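Local coordinates for protein acetyltransferase (Escherichia coli, PDB 7BYY) that acetylates aminoacyl-tRNAs as a GNAT-family toxin, probably transferring the acetyl group from acetyl-CoA to the glycyl group of charged glycine tRNA, at residues Y18-T23 / L45-R50; G26-F30 / V41-K46. The protein carries 1 engineered substitution. All coordinates share one frame. Numbering follows the deposited sequence.

Contact 1 (Y18-T23 / L45-R50)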
loop_
_atom_site.group_PDB
_atom_site.type_symbol
_atom_site.label_atom_id
_atom_site.label_comp_id
_atom_site.label_asym_id
_atom_site.label_seq_id
_atom_site.Cartn_x
_atom_site.Cartn_y
_atom_site.Cartn_z
ATOM N N TYR A 18 11.153 -8.218 -10.008
ATOM C CA TYR A 18 11.113 -9.548 -10.601
ATOM C C TYR A 18 9.904 -9.697 -11.514
ATOM O O TYR A 18 8.773 -9.384 -11.128
ATOM C CB TYR A 18 11.083 -10.623 -9.515
ATOM C CG TYR A 18 10.803 -11.992 -10.081
ATOM C CD1 TYR A 18 9.556 -12.584 -9.932
ATOM C CD2 TYR A 18 11.777 -12.682 -10.794
ATOM C CE1 TYR A 18 9.290 -13.830 -10.463
ATOM C CE2 TYR A 18 11.520 -13.926 -11.329
ATOM C CZ TYR A 18 10.274 -14.496 -11.160
ATOM O OH TYR A 18 10.007 -15.736 -11.688
ATOM N N GLN A 19 10.149 -10.180 -12.729
ATOM C CA GLN A 19 9.098 -10.451 -13.700
ATOM C C GLN A 19 8.734 -11.928 -13.639
ATOM O O GLN A 19 9.618 -12.792 -13.656
ATOM C CB GLN A 19 9.544 -10.070 -15.113
ATOM C CG GLN A 19 10.306 -8.757 -15.193
ATOM C CD GLN A 19 9.487 -7.643 -15.817
ATOM O OE1 GLN A 19 8.743 -7.861 -16.777
ATOM N NE2 GLN A 19 9.616 -6.437 -15.272
ATOM N N SER A 20 7.430 -12.214 -13.570
ATOM C CA SER A 20 6.969 -13.589 -13.405
ATOM C C SER A 20 7.305 -14.476 -14.597
ATOM O O SER A 20 7.358 -15.701 -14.440
ATOM C CB SER A 20 5.460 -13.609 -13.152
ATOM O OG SER A 20 4.787 -12.665 -13.968
ATOM N N ASP A 21 7.536 -13.899 -15.775
ATOM C CA ASP A 21 7.848 -14.672 -16.970
ATOM C C ASP A 21 9.346 -14.857 -17.182
ATOM O O ASP A 21 9.757 -15.299 -18.261
ATOM C CB ASP A 21 7.224 -14.017 -18.206
ATOM C CG ASP A 21 7.417 -12.510 -18.233
ATOM O OD1 ASP A 21 7.350 -11.881 -17.154
ATOM O OD2 ASP A 21 7.631 -11.954 -19.333
ATOM N N ILE A 22 10.164 -14.545 -16.181
ATOM C CA ILE A 22 11.614 -14.653 -16.273
ATOM C C ILE A 22 12.092 -15.664 -15.239
ATOM O O ILE A 22 11.575 -15.710 -14.118
ATOM C CB ILE A 22 12.288 -13.279 -16.066
ATOM C CG1 ILE A 22 11.974 -12.353 -17.245
ATOM C CG2 ILE A 22 13.796 -13.420 -15.868
ATOM C CD1 ILE A 22 12.798 -12.639 -18.483
ATOM N N THR A 23 13.062 -16.491 -15.628
ATOM C CA THR A 23 13.695 -17.454 -14.731
ATOM C C THR A 23 15.201 -17.249 -14.800
ATOM O O THR A 23 15.825 -17.558 -15.821
ATOM C CB THR A 23 13.330 -18.891 -15.100
ATOM O OG1 THR A 23 11.917 -18.989 -15.315
ATOM C CG2 THR A 23 13.736 -19.842 -13.987
ATOM N N LEU A 45 7.289 -18.721 -6.521
ATOM C CA LEU A 45 7.555 -17.301 -6.732
ATOM C C LEU A 45 6.797 -16.762 -7.939
ATOM O O LEU A 45 6.239 -15.658 -7.886
ATOM C CB LEU A 45 9.057 -17.069 -6.895
ATOM C CG LEU A 45 9.460 -15.684 -7.406
ATOM C CD1 LEU A 45 9.119 -14.598 -6.389
ATOM C CD2 LEU A 45 10.934 -15.649 -7.770
ATOM N N LYS A 46 6.762 -17.528 -9.032
ATOM C CA LYS A 46 6.144 -17.047 -10.264
ATOM C C LYS A 46 4.647 -16.815 -10.088
ATOM O O LYS A 46 4.109 -15.800 -10.547
ATOM C CB LYS A 46 6.398 -18.042 -11.397
ATOM C CG LYS A 46 7.831 -18.078 -11.902
ATOM C CD LYS A 46 7.919 -18.853 -13.202
ATOM C CE LYS A 46 9.106 -18.411 -14.040
ATOM N NZ LYS A 46 8.981 -18.856 -15.463
ATOM N N LYS A 47 3.958 -17.742 -9.423
ATOM C CA LYS A 47 2.508 -17.649 -9.327
ATOM C C LYS A 47 2.055 -16.648 -8.278
ATOM O O LYS A 47 0.941 -16.123 -8.373
ATOM C CB LYS A 47 1.925 -19.020 -9.020
ATOM C CG LYS A 47 2.706 -20.134 -9.670
ATOM C CD LYS A 47 2.436 -21.450 -8.970
ATOM C CE LYS A 47 1.731 -22.402 -9.928
ATOM N NZ LYS A 47 1.673 -23.802 -9.465
ATOM N N SER A 48 2.889 -16.374 -7.275
ATOM C CA SER A 48 2.505 -15.401 -6.261
ATOM C C SER A 48 2.377 -14.006 -6.862
ATOM O O SER A 48 1.362 -13.328 -6.670
ATOM C CB SER A 48 3.512 -15.414 -5.112
ATOM O OG SER A 48 3.357 -16.581 -4.327
ATOM N N VAL A 49 3.395 -13.560 -7.601
ATOM C CA VAL A 49 3.329 -12.224 -8.185
ATOM C C VAL A 49 2.408 -12.178 -9.397
ATOM O O VAL A 49 1.920 -11.098 -9.751
ATOM C CB VAL A 49 4.730 -11.699 -8.550
ATOM C CG1 VAL A 49 5.708 -11.959 -7.410
ATOM C CG2 VAL A 49 5.228 -12.320 -9.836
ATOM N N ARG A 50 2.148 -13.319 -10.041
ATOM C CA ARG A 50 1.149 -13.353 -11.104
ATOM C C ARG A 50 -0.237 -13.076 -10.542
ATOM O O ARG A 50 -0.991 -12.260 -11.087
ATOM C CB ARG A 50 1.186 -14.705 -11.817
ATOM C CG ARG A 50 1.905 -14.679 -13.154
ATOM C CD ARG A 50 1.485 -15.842 -14.037
ATOM N NE ARG A 50 2.350 -17.006 -13.862
ATOM C CZ ARG A 50 3.381 -17.298 -14.651
ATOM N NH1 ARG A 50 3.681 -16.504 -15.671
ATOM N NH2 ARG A 50 4.112 -18.381 -14.417
#
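This is a loop-on-helix packing contact in the N-terminal part of the GNAT fold: the chain leaving strand 13-17, outermost in this chain's sheet, lies against the last turn and a half of helix 35-50. The two backbones come close, with the CA atoms of S20 and K46 only 4.7 Å apart, and a small residue such as serine allows this. A type I turn from Q19 to I22, closed by I22 N to Q19 O at 3.1 Å, sends Q19 away from the helix and S20 toward it. Y18 fills the inner side. L45 CD2 sits 3.8 Å from the centroid of the Y18 ring, 18° off its normal, a CH-pi contact, while K46 CG and V49 CG2 approach the ring edge. The phenol suits this place because its far end is polar: Y18 OH donates to I22 O (2.9 Å) and also pairs with Q27 further along the loop. S20 CB meets V49 CG2 at 3.6 Å and lies over one face of the R50 guanidinium. K46 CE passes 3.2 Å from S20 O, and the chain stretches far enough for K46 NZ to donate to T23 OG1 at 2.9 Å. Apolar packing of Y18, L45 and V49 is thus joined by a single lysine-hydroxyl hydrogen bond at the exposed end, with no salt bridge between the segments.

Contact 2 (G26-F30 / V41-K46); sequences GQKQF and VRASLK
Build 26-30 as an irregular loop: G26 at phi/psi 85/-11, angles that favour glycine, then Q27 and K28 in helical values, Q29 at -118/-59 and F30 at 49/68. A weak hydrogen bond joins Q29 N to G26 O (3.4 Å). Set it beside helical 41-46, which has a wider pi-type turn at 41-44, with the K28 and R42 CA atoms 4.6 Å apart. V41 (t) comes first, pointing at the loop; its CG2 lies 4.1 Å from F30 CD2 and its CG1 4.0 Å from Q27 O. L67 touches Q27, F30 and V41, so these residues pack the connection and the helix against strand 67-79 of the GNAT sheet. R42 (m, t) follows. Its CA is 3.7 Å from Q27 O and its CG 3.1 Å from K28 O; the long side chain then carries the guanidinium alongside the backbone carbonyls of 28-30, where Q29 O lies over one face without hydrogen-bond geometry. At L45 (t, p), CD2 meets Q27 NE2 at 3.4 Å. Extended Q27 (t, t) suits this place: its aliphatic part packs while NE2 bonds to Y18 and OE1 to Y24. The K46 amine goes to T23.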
loop_
_atom_site.group_PDB
_atom_site.type_symbol
_atom_site.label_atom_id
_atom_site.label_comp_id
_atom_site.label_asym_id
_atom_site.label_seq_id
_atom_site.Cartn_x
_atom_site.Cartn_y
_atom_site.Cartn_z
ATOM N N GLY A 26 20.013 -20.202 -11.195
ATOM C CA GLY A 26 19.978 -20.400 -9.764
ATOM C C GLY A 26 18.617 -20.235 -9.126
ATOM O O GLY A 26 18.457 -20.588 -7.953
ATOM N N GLN A 27 17.626 -19.723 -9.858
ATOM C CA GLN A 27 16.304 -19.517 -9.276
ATOM C C GLN A 27 15.610 -20.844 -8.974
ATOM O O GLN A 27 14.893 -20.960 -7.973
ATOM C CB GLN A 27 15.454 -18.663 -10.216
ATOM C CG GLN A 27 14.032 -18.437 -9.744
ATOM C CD GLN A 27 13.285 -17.444 -10.612
ATOM O OE1 GLN A 27 13.888 -16.701 -11.389
ATOM N NE2 GLN A 27 11.961 -17.420 -10.477
ATOM N N LYS A 28 15.817 -21.857 -9.822
ATOM C CA LYS A 28 15.147 -23.142 -9.637
ATOM C C LYS A 28 15.656 -23.904 -8.422
ATOM O O LYS A 28 14.996 -24.850 -7.980
ATOM C CB LYS A 28 15.308 -24.010 -10.884
ATOM C CG LYS A 28 14.304 -23.714 -11.980
ATOM C CD LYS A 28 14.651 -24.455 -13.263
ATOM C CE LYS A 28 14.705 -25.959 -13.044
ATOM N NZ LYS A 28 15.078 -26.687 -14.289
ATOM N N GLN A 29 16.832 -23.552 -7.899
ATOM C CA GLN A 29 17.326 -24.153 -6.665
ATOM C C GLN A 29 17.508 -23.120 -5.558
ATOM O O GLN A 29 16.850 -23.223 -4.520
ATOM C CB GLN A 29 18.622 -24.919 -6.960
ATOM C CG GLN A 29 18.570 -25.648 -8.306
ATOM C CD GLN A 29 19.423 -26.899 -8.341
ATOM O OE1 GLN A 29 18.913 -28.005 -8.536
ATOM N NE2 GLN A 29 20.729 -26.732 -8.161
ATOM N N PHE A 30 18.333 -22.096 -5.762
ATOM C CA PHE A 30 18.442 -20.956 -4.846
ATOM C C PHE A 30 18.618 -21.403 -3.388
ATOM O O PHE A 30 17.744 -21.238 -2.541
ATOM C CB PHE A 30 17.226 -20.036 -4.989
ATOM C CG PHE A 30 17.396 -18.712 -4.305
ATOM C CD1 PHE A 30 18.212 -17.734 -4.851
ATOM C CD2 PHE A 30 16.748 -18.445 -3.114
ATOM C CE1 PHE A 30 18.371 -16.518 -4.219
ATOM C CE2 PHE A 30 16.905 -17.233 -2.478
ATOM C CZ PHE A 30 17.716 -16.268 -3.031
ATOM N N VAL A 41 10.831 -19.673 -3.519
ATOM C CA VAL A 41 11.405 -19.154 -4.755
ATOM C C VAL A 41 11.418 -20.230 -5.833
ATOM O O VAL A 41 11.128 -19.955 -7.005
ATOM C CB VAL A 41 12.817 -18.598 -4.490
ATOM C CG1 VAL A 41 13.399 -17.984 -5.755
ATOM C CG2 VAL A 41 12.787 -17.584 -3.356
ATOM N N ARG A 42 11.743 -21.470 -5.459
ATOM C CA ARG A 42 11.849 -22.528 -6.459
ATOM C C ARG A 42 10.505 -22.813 -7.116
ATOM O O ARG A 42 10.419 -22.906 -8.345
ATOM C CB ARG A 42 12.400 -23.803 -5.826
ATOM C CG ARG A 42 13.815 -23.691 -5.316
ATOM C CD ARG A 42 14.281 -25.033 -4.778
ATOM N NE ARG A 42 15.079 -24.898 -3.565
ATOM C CZ ARG A 42 16.148 -25.640 -3.294
ATOM N NH1 ARG A 42 16.544 -26.564 -4.156
ATOM N NH2 ARG A 42 16.825 -25.446 -2.169
ATOM N N ALA A 43 9.444 -22.931 -6.320
ATOM C CA ALA A 43 8.173 -23.457 -6.797
ATOM C C ALA A 43 7.038 -22.442 -6.845
ATOM O O ALA A 43 6.151 -22.579 -7.689
ATOM C CB ALA A 43 7.730 -24.639 -5.925
ATOM N N SER A 44 7.027 -21.437 -5.969
ATOM C CA SER A 44 5.854 -20.589 -5.801
ATOM C C SER A 44 6.073 -19.124 -6.145
ATOM O O SER A 44 5.117 -18.342 -6.067
ATOM C CB SER A 44 5.341 -20.688 -4.358
ATOM O OG SER A 44 4.395 -19.666 -4.085
ATOM N N LEU A 45 7.289 -18.721 -6.521
ATOM C CA LEU A 45 7.555 -17.301 -6.732
ATOM C C LEU A 45 6.797 -16.762 -7.939
ATOM O O LEU A 45 6.239 -15.658 -7.886
ATOM C CB LEU A 45 9.057 -17.069 -6.895
ATOM C CG LEU A 45 9.460 -15.684 -7.406
ATOM C CD1 LEU A 45 9.119 -14.598 -6.389
ATOM C CD2 LEU A 45 10.934 -15.649 -7.770
ATOM N N LYS A 46 6.762 -17.528 -9.032
ATOM C CA LYS A 46 6.144 -17.047 -10.264
ATOM C C LYS A 46 4.647 -16.815 -10.088
ATOM O O LYS A 46 4.109 -15.800 -10.547
ATOM C CB LYS A 46 6.398 -18.042 -11.397
ATOM C CG LYS A 46 7.831 -18.078 -11.902
ATOM C CD LYS A 46 7.919 -18.853 -13.202
ATOM C CE LYS A 46 9.106 -18.411 -14.040
ATOM N NZ LYS A 46 8.981 -18.856 -15.463
#

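In the fold
Both contacts join the connection after strand 13-17 to helix 35-50, the helix it leads into, and their centres are 9 Å apart. Along the chain 18-23 comes first, then 26-30, 41-46 and 45-50, so the later part of the loop meets the earlier part of the helix: the connection runs beside the helix in the opposite sense. L45 and K46 serve both contacts, and a probable hydrogen bond between Y18 OH and Q27 NE2 (2.8 Å) ties the two loop segments together. Each contact's centre is about 17 Å from the centre of the chain. The strand-to-helix connection thus folds back on its own helix within one chain, and no other chain of the assembly touches either contact.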